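Local coordinates for hemolysin BL lytic component L1 (Bacillus cereus, PDB 7NMQ), which is the lytic component L1 of the tripartite haemolysin BL enterotoxin and probably takes part in pore formation, as do ClyA-like alpha-helical toxins, at residues Gln170-Leu176 / Asp274-Val280; Gly223-Thr227 / Leu281-Asn285. All coordinates share one frame. Where two conformers were deposited one is given. Numbering follows the deposited sequence.

Both contacts use the start of helix 275-325. Contact 1 takes its first turns, with the N-cap residue before them, and pairs them with the start of helix 173-200. Contact 2 takes the next turn and pairs it with the beta-hairpin of strands 217-222 and 225-230. The contact centres are about 12 Å apart, on the same side of the chain's centre. They touch directly: Leu176 CD1 packs 3.8 Å from Leu281 CD2, and Gln278 NE2 lies 3.5 Å from Gly223 CA. No ligand or active site is involved. The two predicted membrane-spanning segments, 194-222 and 229-250, fall between residues 170-176 and 274-280 in sequence. Residues 223-227 lie between the two, and the hairpin strands run into both.

Contact 1. Residues Gln170-Leu176 / Asp274-Val280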
ATOM      1  N   GLN A 170      29.548 -17.120 -18.615  1.00 14.53           N
ATOM      2  CA  GLN A 170      30.275 -15.897 -18.159  1.00 13.90           C
ATOM      3  C   GLN A 170      30.429 -15.937 -16.643  1.00 13.42           C
ATOM      4  O   GLN A 170      29.395 -15.893 -15.917  1.00 13.76           O
ATOM      5  CB  GLN A 170      29.551 -14.621 -18.580  1.00 15.26           C
ATOM      6  CG  GLN A 170      29.528 -14.425 -20.090  1.00 17.40           C
ATOM      7  CD  GLN A 170      29.182 -13.019 -20.518  1.00 19.37           C
ATOM      8  OE1 GLN A 170      28.398 -12.818 -21.443  1.00 25.27           O
ATOM      9  NE2 GLN A 170      29.794 -12.039 -19.882  1.00 19.02           N
ATOM     10  N   ALA A 171      31.652 -16.043 -16.174  1.00 20.18           N
ATOM     11  CA  ALA A 171      31.998 -16.273 -14.755  1.00 20.46           C
ATOM     12  C   ALA A 171      31.669 -15.062 -13.895  1.00 19.75           C
ATOM     13  O   ALA A 171      31.616 -15.240 -12.687  1.00 20.85           O
ATOM     14  CB  ALA A 171      33.467 -16.645 -14.669  1.00 21.21           C
ATOM     15  N   THR A 172      31.443 -13.888 -14.483  1.00 19.78           N
ATOM     16  CA  THR A 172      31.158 -12.664 -13.711  1.00 19.48           C
ATOM     17  C   THR A 172      29.676 -12.632 -13.292  1.00 18.36           C
ATOM     18  O   THR A 172      29.331 -11.754 -12.512  1.00 18.87           O
ATOM     19  CB  THR A 172      31.525 -11.417 -14.510  1.00 20.75           C
ATOM     20  OG1 THR A 172      30.866 -11.484 -15.774  1.00 22.21           O
ATOM     21  CG2 THR A 172      33.021 -11.278 -14.689  1.00 23.72           C
ATOM     22  N   ILE A 173      28.813 -13.466 -13.848  1.00 18.19           N
ATOM     23  CA  ILE A 173      27.340 -13.395 -13.622  1.00 17.25           C
ATOM     24  C   ILE A 173      26.978 -13.564 -12.151  1.00 17.00           C
ATOM     25  O   ILE A 173      26.139 -12.796 -11.670  1.00 17.24           O
ATOM     26  CB  ILE A 173      26.592 -14.322 -14.576  1.00 17.64           C
ATOM     27  CG1 ILE A 173      26.570 -13.623 -15.936  1.00 19.15           C
ATOM     28  CG2 ILE A 173      25.197 -14.666 -14.070  1.00 16.12           C
ATOM     29  CD1 ILE A 173      25.923 -14.370 -17.025  1.00 19.77           C
ATOM     30  N   PRO A 174      27.501 -14.529 -11.394  1.00 17.50           N
ATOM     31  CA  PRO A 174      27.055 -14.644  -9.996  1.00 17.65           C
ATOM     32  C   PRO A 174      27.316 -13.364  -9.196  1.00 17.66           C
ATOM     33  O   PRO A 174      26.442 -12.984  -8.379  1.00 17.56           O
ATOM     34  CB  PRO A 174      27.833 -15.875  -9.531  1.00 18.36           C
ATOM     35  CG  PRO A 174      27.995 -16.693 -10.799  1.00 18.65           C
ATOM     36  CD  PRO A 174      28.322 -15.666 -11.851  1.00 17.91           C
ATOM     37  N   GLN A 175      28.424 -12.678  -9.415  1.00 18.59           N
ATOM     38  CA  GLN A 175      28.762 -11.458  -8.640  1.00 18.44           C
ATOM     39  C   GLN A 175      27.773 -10.360  -9.059  1.00 17.11           C
ATOM     40  O   GLN A 175      27.302  -9.591  -8.206  1.00 17.59           O
ATOM     41  CB  GLN A 175      30.229 -11.072  -8.839  1.00 21.98           C
ATOM     42  CG  GLN A 175      30.669  -9.825  -8.097  1.00 28.15           C
ATOM     43  CD  GLN A 175      32.174  -9.680  -7.991  1.00 32.51           C
ATOM     44  OE1 GLN A 175      32.962 -10.297  -8.719  1.00 45.99           O
ATOM     45  NE2 GLN A 175      32.594  -8.839  -7.060  1.00 40.67           N
ATOM     46  N   LEU A 176      27.405 -10.339 -10.336  1.00 16.94           N
ATOM     47  CA  LEU A 176      26.454  -9.325 -10.836  1.00 16.13           C
ATOM     48  C   LEU A 176      25.082  -9.560 -10.196  1.00 15.43           C
ATOM     49  O   LEU A 176      24.438  -8.583  -9.717  1.00 15.99           O
ATOM     50  CB  LEU A 176      26.371  -9.399 -12.357  1.00 18.10           C
ATOM     51  CG  LEU A 176      25.500  -8.326 -12.984  1.00 19.87           C
ATOM     52  CD1 LEU A 176      25.975  -6.926 -12.590  1.00 21.92           C
ATOM     53  CD2 LEU A 176      25.451  -8.478 -14.500  1.00 20.27           C
ATOM     54  N   ASP A 274      26.552  -6.362 -21.672  1.00 18.66           N
ATOM     55  CA  ASP A 274      26.156  -7.043 -22.922  1.00 19.42           C
ATOM     56  C   ASP A 274      24.770  -7.678 -22.747  1.00 18.27           C
ATOM     57  O   ASP A 274      24.209  -7.610 -21.676  1.00 17.78           O
ATOM     58  CB  ASP A 274      27.221  -8.068 -23.326  1.00 20.43           C
ATOM     59  CG  ASP A 274      27.314  -9.317 -22.460  1.00 21.19           C
ATOM     60  OD1 ASP A 274      26.541  -9.450 -21.477  1.00 22.71           O
ATOM     61  OD2 ASP A 274      28.116 -10.204 -22.828  1.00 24.31           O
ATOM     62  N   ARG A 275      24.261  -8.342 -23.781  1.00 13.50           N
ATOM     63  CA  ARG A 275      22.861  -8.828 -23.786  1.00 12.53           C
ATOM     64  C   ARG A 275      22.670  -9.835 -22.636  1.00 12.16           C
ATOM     65  O   ARG A 275      21.628  -9.811 -21.969  1.00 12.22           O
ATOM     66  CB  ARG A 275      22.444  -9.394 -25.142  1.00 13.59           C
ATOM     67  CG  ARG A 275      21.041  -9.961 -25.116  1.00 13.64           C
ATOM     68  CD  ARG A 275      20.561 -10.272 -26.517  1.00 14.30           C
ATOM     69  NE  ARG A 275      20.443  -9.110 -27.376  1.00 15.10           N
ATOM     70  CZ  ARG A 275      20.099  -9.155 -28.673  1.00 15.40           C
ATOM     71  NH1 ARG A 275      19.921 -10.309 -29.263  1.00 16.31           N
ATOM     72  NH2 ARG A 275      19.973  -8.049 -29.377  1.00 18.57           N
ATOM     73  N   ALA A 276      23.549 -10.836 -22.506  1.00 13.14           N
ATOM     74  CA  ALA A 276      23.404 -11.862 -21.455  1.00 13.00           C
ATOM     75  C   ALA A 276      23.404 -11.199 -20.074  1.00 13.10           C
ATOM     76  O   ALA A 276      22.565 -11.555 -19.233  1.00 13.68           O
ATOM     77  CB  ALA A 276      24.505 -12.879 -21.560  1.00 14.22           C
ATOM     78  N   ASN A 277      24.312 -10.273 -19.836  1.00 13.71           N
ATOM     79  CA  ASN A 277      24.424  -9.630 -18.509  1.00 13.55           C
ATOM     80  C   ASN A 277      23.228  -8.719 -18.308  1.00 13.57           C
ATOM     81  O   ASN A 277      22.709  -8.648 -17.142  1.00 14.09           O
ATOM     82  CB  ASN A 277      25.762  -8.930 -18.363  1.00 15.59           C
ATOM     83  CG  ASN A 277      26.864  -9.930 -18.071  1.00 19.40           C
ATOM     84  OD1 ASN A 277      27.700 -10.224 -18.901  1.00 26.42           O
ATOM     85  ND2 ASN A 277      26.928 -10.411 -16.852  1.00 25.04           N
ATOM     86  N   GLN A 278      22.716  -8.085 -19.343  1.00 13.20           N
ATOM     87  CA  GLN A 278      21.463  -7.292 -19.207  1.00 13.16           C
ATOM     88  C   GLN A 278      20.317  -8.207 -18.781  1.00 13.17           C
ATOM     89  O   GLN A 278      19.448  -7.774 -18.029  1.00 13.42           O
ATOM     90  CB  GLN A 278      21.112  -6.538 -20.488  1.00 13.55           C
ATOM     91  CG  GLN A 278      22.008  -5.350 -20.694  1.00 14.63           C
ATOM     92  CD  GLN A 278      21.663  -4.534 -21.908  1.00 17.49           C
ATOM     93  OE1 GLN A 278      20.961  -4.978 -22.813  1.00 21.58           O
ATOM     94  NE2 GLN A 278      22.171  -3.325 -21.926  1.00 19.04           N
ATOM     95  N   ALA A 279      20.299  -9.435 -19.274  1.00 12.52           N
ATOM     96  CA  ALA A 279      19.236 -10.388 -18.923  1.00 11.91           C
ATOM     97  C   ALA A 279      19.387 -10.752 -17.448  1.00 12.21           C
ATOM     98  O   ALA A 279      18.391 -10.854 -16.768  1.00 11.91           O
ATOM     99  CB  ALA A 279      19.293 -11.631 -19.779  1.00 13.49           C
ATOM    100  N   VAL A 280      20.589 -10.997 -16.977  1.00 12.22           N
ATOM    101  CA  VAL A 280      20.780 -11.302 -15.534  1.00 13.37           C
ATOM    102  C   VAL A 280      20.226 -10.141 -14.713  1.00 13.11           C
ATOM    103  O   VAL A 280      19.531 -10.357 -13.701  1.00 13.55           O
ATOM    104  CB  VAL A 280      22.251 -11.554 -15.224  1.00 16.04           C
ATOM    105  CG1 VAL A 280      22.481 -11.635 -13.725  1.00 17.94           C
ATOM    106  CG2 VAL A 280      22.698 -12.794 -15.952  1.00 18.27           C
TER
HETATM  107  O   HOH W   1      30.384  -9.597 -20.297  1.00 29.06           O
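Two helix beginnings lie side by side here. Gln170 leaves the preceding helix and starts a type I beta turn to Ile173, with Ile173 N hydrogen-bonded to Gln170 O at 3.2 Å. Helix 173-200 follows. Asp274 is the N-cap of helix 275-325: Asp274 OD1 accepts from Asn277 N at 2.9 Å. The nearest CA pair is Ile173 and Asn277, 6.8 Å apart.

The apolar part is formed by Ile173, Leu176 and Val280. Ile173 CG2 packs on Val280 CG2 at 3.6 Å, and Leu176 CD2 sits 4.4 Å from Val280 CG1. Asn277 has the most surface covered in this contact. Its side chain lies against Ile173 and Leu176 on one part and meets the Gln170 side chain on another, at the border between apolar and polar parts.

The polar part lies at the capped end. The Gln170 side chain extends over Ala276, with Gln170 OE1 3.9 Å from Ala276 CB. Gln170 NE2 donates to water 1 at 2.5 Å. The same water donates a weak bond to Asp274 OD2 at 3.5 Å, giving at most a loose link between the turn and the cap residue. Gln170 OE1 and Asp274 OD2 are only 3.0 Å apart, but both are acceptors and do not bond.

Helix 161-169 closes the apolar side: Ile173 touches Thr163, Leu166 and Ala167, and Val280 also reaches Leu166. Elsewhere on helix 275-325, Ala279 meets Val37 and Leu39, and Arg275 NH1 hydrogen-bonds to Ser40 O. The contact thus joins helices 161-169, 173-200 and 275-325 at one end of the long helical bundle.

Contact 2. Residues Gly223-Thr227 / Leu281-Asn285; sequences GGTAT and LSLTN
Strand 225-227 crosses helix 281-285 at 49°, with the axes 8.1 Å apart at closest approach. Gly223 (phi/psi 47/38) and Gly224 (76/10) form the two-residue turn of a beta-hairpin, close to type I' geometry. Their positive phi values favour glycine. The chain then extends through Thr225 (-111/124) and Ala226 (-94/134).

Thr225 has the most buried surface. Its CA is 4.6 Å from Ser282 CA, the closest CA pair. Its side chain points toward the helix in the m rotamer. Thr225 OG1 is 3.1 Å from Ser282 CA and 3.2 Å from Ser282 CB. Thr225 CG2 is 3.4 Å from Asn285 ND2.

Asn285 lies one helical turn after Leu281, with Asn285 N hydrogen-bonded to Leu281 O at 2.9 Å. Its t rotamer, chi2 65°, brings Asn285 ND2 to Ala226 O at 3.1 Å in a hydrogen bond. Water 3 donates to Ala226 O at 3.2 Å and to Asn285 OD1 at 2.9 Å.

Ser282 CB lies 3.4 Å from Gly224 O. With chi1 in p (66°), Ser282 OG is 2.9 Å from water 2, itself 3.1 Å from Gly223 O.

Thr227 pairs its backbone with Val220 of the other strand. Gln34 hydrogen-bonds to Ala226 N, Asn285 ND2 and Ser282 O. Such a hairpin on a long helix is consistent with the ClyA-type beta-tongue. The chemistry is mainly polar though buried: Asn285 and water 3 satisfy Ala226 O, and Gln34 takes Ala226 N.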
ATOM      1  N   GLY A 223      18.519  -1.200 -20.796  1.00 22.88           N
ATOM      2  CA  GLY A 223      18.899  -2.610 -21.015  1.00 24.90           C
ATOM      3  C   GLY A 223      17.822  -3.617 -20.598  1.00 23.08           C
ATOM      4  O   GLY A 223      18.169  -4.704 -20.112  1.00 25.37           O
ATOM      5  N   GLY A 224      16.544  -3.315 -20.820  1.00 21.29           N
ATOM      6  CA  GLY A 224      15.425  -4.221 -20.487  1.00 21.30           C
ATOM      7  C   GLY A 224      15.109  -4.257 -19.014  1.00 18.32           C
ATOM      8  O   GLY A 224      14.160  -4.985 -18.618  1.00 20.07           O
ATOM      9  N   THR A 225      15.686  -3.364 -18.202  1.00 16.26           N
ATOM     10  CA  THR A 225      15.363  -3.285 -16.756  1.00 15.49           C
ATOM     11  C   THR A 225      14.610  -1.987 -16.486  1.00 14.55           C
ATOM     12  O   THR A 225      15.101  -0.908 -16.792  1.00 15.10           O
ATOM     13  CB  THR A 225      16.621  -3.352 -15.900  1.00 16.51           C
ATOM     14  OG1 THR A 225      17.315  -4.579 -16.091  1.00 18.62           O
ATOM     15  CG2 THR A 225      16.295  -3.256 -14.434  1.00 17.72           C
ATOM     16  N   ALA A 226      13.420  -2.081 -15.899  1.00 13.67           N
ATOM     17  CA  ALA A 226      12.628  -0.912 -15.462  1.00 12.73           C
ATOM     18  C   ALA A 226      12.924  -0.629 -13.994  1.00 13.17           C
ATOM     19  O   ALA A 226      12.877  -1.547 -13.142  1.00 14.74           O
ATOM     20  CB  ALA A 226      11.167  -1.162 -15.711  1.00 14.19           C
ATOM     21  N   THR A 227      13.152   0.639 -13.691  1.00 13.66           N
ATOM     22  CA  THR A 227      13.581   1.085 -12.336  1.00 15.54           C
ATOM     23  C   THR A 227      12.881   2.408 -12.057  1.00 15.39           C
ATOM     24  O   THR A 227      12.973   3.316 -12.886  1.00 15.75           O
ATOM     25  CB  THR A 227      15.116   1.256 -12.343  1.00 20.42           C
ATOM     26  OG1 THR A 227      15.720  -0.001 -12.656  1.00 23.28           O
ATOM     27  CG2 THR A 227      15.714   1.722 -11.043  1.00 23.79           C
ATOM     28  N   LEU A 281      20.546  -8.929 -15.113  1.00 13.43           N
ATOM     29  CA  LEU A 281      20.092  -7.742 -14.378  1.00 13.56           C
ATOM     30  C   LEU A 281      18.578  -7.700 -14.387  1.00 13.07           C
ATOM     31  O   LEU A 281      17.943  -7.450 -13.324  1.00 13.54           O
ATOM     32  CB  LEU A 281      20.692  -6.495 -15.013  1.00 15.41           C
ATOM     33  CG  LEU A 281      22.148  -6.280 -14.665  1.00 18.51           C
ATOM     34  CD1 LEU A 281      22.785  -5.254 -15.551  1.00 20.22           C
ATOM     35  CD2 LEU A 281      22.364  -5.923 -13.237  1.00 22.53           C
ATOM     36  N   SER A 282      17.972  -7.804 -15.553  1.00 11.48           N
ATOM     37  CA  SER A 282      16.520  -7.572 -15.646  1.00 11.66           C
ATOM     38  C   SER A 282      15.786  -8.701 -14.919  1.00 11.46           C
ATOM     39  O   SER A 282      14.792  -8.403 -14.245  1.00 12.00           O
ATOM     40  CB  SER A 282      16.077  -7.394 -17.070  1.00 14.58           C
ATOM     41  OG  SER A 282      16.245  -8.565 -17.812  1.00 15.65           O
ATOM     42  N   LEU A 283      16.212  -9.935 -15.098  1.00 10.80           N
ATOM     43  CA  LEU A 283      15.525 -11.048 -14.440  1.00 10.74           C
ATOM     44  C   LEU A 283      15.701 -10.961 -12.935  1.00 10.31           C
ATOM     45  O   LEU A 283      14.721 -11.295 -12.206  1.00 10.89           O
ATOM     46  CB  LEU A 283      16.056 -12.375 -14.959  1.00 11.79           C
ATOM     47  CG  LEU A 283      15.747 -12.594 -16.436  1.00 13.48           C
ATOM     48  CD1 LEU A 283      16.432 -13.862 -16.850  1.00 16.65           C
ATOM     49  CD2 LEU A 283      14.246 -12.661 -16.724  1.00 15.23           C
ATOM     50  N   THR A 284      16.864 -10.578 -12.466  1.00 10.68           N
ATOM     51  CA  THR A 284      17.103 -10.517 -11.006  1.00 10.66           C
ATOM     52  C   THR A 284      16.256  -9.392 -10.406  1.00 11.06           C
ATOM     53  O   THR A 284      15.643  -9.532  -9.358  1.00 10.91           O
ATOM     54  CB  THR A 284      18.585 -10.360 -10.682  1.00 11.12           C
ATOM     55  OG1 THR A 284      19.296 -11.442 -11.288  1.00 13.13           O
ATOM     56  CG2 THR A 284      18.822 -10.386  -9.192  1.00 12.15           C
ATOM     57  N   ASN A 285      16.218  -8.263 -11.082  0.50 11.64           N
ATOM     58  CA  ASN A 285      15.387  -7.104 -10.691  0.50 11.72           C
ATOM     59  C   ASN A 285      13.928  -7.554 -10.579  0.50 11.42           C
ATOM     60  O   ASN A 285      13.290  -7.242  -9.562  0.50 11.87           O
ATOM     61  CB  ASN A 285      15.562  -5.980 -11.713  0.50 12.76           C
ATOM     62  CG  ASN A 285      14.780  -4.738 -11.380  0.50 13.61           C
ATOM     63  OD1 ASN A 285      15.080  -4.116 -10.381  0.50 14.70           O
ATOM     64  ND2 ASN A 285      13.884  -4.336 -12.273  0.50 15.89           N
TER
HETATM   65  O   HOH W   2      17.361  -7.702 -20.343  1.00 18.94           O
HETATM   66  O   HOH W   3      13.140  -1.943 -10.000  1.00 23.99           O